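Local coordinates for protein putative type 11 methyltransferase (Sulfolobus solfataricus, PDB 3I9F) that is probably an S-adenosylmethionine-dependent methyltransferase of the Rossmann-like class, crystallised with bound zinc ions, at residues Lys69-Asp73 and Asn74-Phe78. Residues are numbered along the deposited sequence; the frame is centred on the assembly and turned at random.
Sequences KEIPD and NSVDF
With chi1 at -58°, Ile71 sets CG2 opposite its own backbone N and brings this methyl to Val76. The two methyls meet at 3.9 Å, Ile71 CG2 to Val76 CG2, and the two side chains cross at about a right angle. The same Ile71 methyl also borders the Ser75 hydroxyl. Ser75 turns back toward Pro72, its OG making a weak hydrogen bond to Pro72 O at 3.4 Å, while Pro72 CG approaches the hydroxyl alongside that bond, 3.7 Å from Ser75 OG. The backbone reverses between these residues. Asp73 is extended and Asn74 sits in the left-handed helical region (phi 53°), so Pro72-Ser75 forms a beta turn close to type II; the weak serine bond spans it from fourth residue to first. This turn ends the loop leading out of strand 63-65 and delivers the chain into strand 76-82, which lies between strands 19-24 and 106-113 in the mixed sheet of the Rossmann-like methyltransferase fold. Ile71 and Val76 are both buried and both touch Val22 of the neighbouring strand 19-24. Asp73 OD1 forms a salt bridge with Arg100, whose NH1 also binds Ile71 O, tying both ends of the 71-73 run to helix 91-101. Asn74 carries its CG anti to the backbone N, which sends the amide away from the preceding residues. Its side chain comes within about 4 Å of the side chain of Asp104 and of the zinc ion bound by Asp104 together with His166, His168 and His170 of the C-terminal purification tag.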
loop_
_atom_site.group_PDB
_atom_site.type_symbol
_atom_site.label_atom_id
_atom_site.label_comp_id
_atom_site.label_asym_id
_atom_site.label_seq_id
_atom_site.Cartn_x
_atom_site.Cartn_y
_atom_site.Cartn_z
ATOM N N LYS B 69 0.796 8.528 -0.673
ATOM C CA LYS B 69 0.109 8.586 -1.951
ATOM C C LYS B 69 -0.947 7.464 -2.183
ATOM O O LYS B 69 -2.049 7.738 -2.618
ATOM C CB LYS B 69 1.153 8.593 -3.070
ATOM C CG LYS B 69 0.633 8.581 -4.486
ATOM C CD LYS B 69 1.850 8.402 -5.446
ATOM C CE LYS B 69 1.474 8.043 -6.894
ATOM N NZ LYS B 69 0.376 8.893 -7.425
ATOM N N GLU B 70 -0.609 6.211 -1.918
ATOM C CA GLU B 70 -1.494 5.106 -2.334
ATOM C C GLU B 70 -2.631 4.823 -1.347
ATOM O O GLU B 70 -3.464 3.965 -1.592
ATOM C CB GLU B 70 -0.679 3.860 -2.608
ATOM C CG GLU B 70 0.344 4.008 -3.758
ATOM C CD GLU B 70 -0.281 4.315 -5.151
ATOM O OE1 GLU B 70 -1.492 4.064 -5.339
ATOM O OE2 GLU B 70 0.444 4.809 -6.058
ATOM N N ILE B 71 -2.655 5.566 -0.239
ATOM C CA ILE B 71 -3.725 5.497 0.708
ATOM C C ILE B 71 -4.900 6.279 0.135
ATOM O O ILE B 71 -4.742 7.437 -0.284
ATOM C CB ILE B 71 -3.387 6.111 2.058
ATOM C CG1 ILE B 71 -2.164 5.441 2.701
ATOM C CG2 ILE B 71 -4.580 5.984 2.960
ATOM C CD1 ILE B 71 -1.749 6.020 4.082
ATOM N N PRO B 72 -6.074 5.636 0.096
ATOM C CA PRO B 72 -7.215 6.220 -0.586
ATOM C C PRO B 72 -7.761 7.485 0.068
ATOM O O PRO B 72 -7.605 7.696 1.281
ATOM C CB PRO B 72 -8.259 5.100 -0.580
ATOM C CG PRO B 72 -7.625 3.921 0.183
ATOM C CD PRO B 72 -6.202 4.175 0.325
ATOM N N ASP B 73 -8.424 8.306 -0.734
ATOM C CA ASP B 73 -9.031 9.511 -0.232
ATOM C C ASP B 73 -10.023 9.168 0.855
ATOM O O ASP B 73 -10.704 8.152 0.745
ATOM C CB ASP B 73 -9.783 10.243 -1.345
ATOM C CG ASP B 73 -8.859 10.795 -2.449
ATOM O OD1 ASP B 73 -7.589 10.843 -2.314
ATOM O OD2 ASP B 73 -9.457 11.193 -3.480
ATOM N N ASN B 74 -10.076 9.998 1.906
ATOM C CA ASN B 74 -11.194 10.007 2.840
ATOM C C ASN B 74 -11.446 8.615 3.362
ATOM O O ASN B 74 -12.576 8.172 3.349
ATOM C CB ASN B 74 -12.460 10.536 2.121
ATOM C CG ASN B 74 -13.715 10.563 3.017
ATOM O OD1 ASN B 74 -14.732 9.967 2.673
ATOM N ND2 ASN B 74 -13.659 11.269 4.126
ATOM N N SER B 75 -10.383 7.915 3.761
ATOM C CA SER B 75 -10.465 6.536 4.184
ATOM C C SER B 75 -9.917 6.274 5.591
ATOM O O SER B 75 -9.917 5.105 6.021
ATOM C CB SER B 75 -9.710 5.653 3.169
ATOM O OG SER B 75 -8.384 5.284 3.589
ATOM N N VAL B 76 -9.470 7.315 6.316
ATOM C CA VAL B 76 -8.664 7.111 7.518
ATOM C C VAL B 76 -9.277 7.739 8.776
ATOM O O VAL B 76 -9.757 8.886 8.759
ATOM C CB VAL B 76 -7.168 7.631 7.324
ATOM C CG1 VAL B 76 -6.382 7.643 8.660
ATOM C CG2 VAL B 76 -6.446 6.787 6.306
ATOM N N ASP B 77 -9.224 6.982 9.868
ATOM C CA ASP B 77 -9.869 7.379 11.130
ATOM C C ASP B 77 -8.922 8.106 12.074
ATOM O O ASP B 77 -9.257 9.198 12.559
ATOM C CB ASP B 77 -10.499 6.148 11.823
ATOM C CG ASP B 77 -11.575 5.467 10.943
ATOM O OD1 ASP B 77 -12.630 6.138 10.721
ATOM O OD2 ASP B 77 -11.342 4.293 10.462
ATOM N N PHE B 78 -7.749 7.518 12.297
ATOM C CA PHE B 78 -6.691 8.124 13.065
ATOM C C PHE B 78 -5.303 8.167 12.345
ATOM O O PHE B 78 -4.877 7.214 11.685
ATOM C CB PHE B 78 -6.531 7.329 14.362
ATOM C CG PHE B 78 -7.764 7.326 15.235
ATOM C CD1 PHE B 78 -7.979 8.350 16.156
ATOM C CD2 PHE B 78 -8.709 6.299 15.124
ATOM C CE1 PHE B 78 -9.103 8.348 16.961
ATOM C CE2 PHE B 78 -9.839 6.296 15.906
ATOM C CZ PHE B 78 -10.043 7.309 16.833
#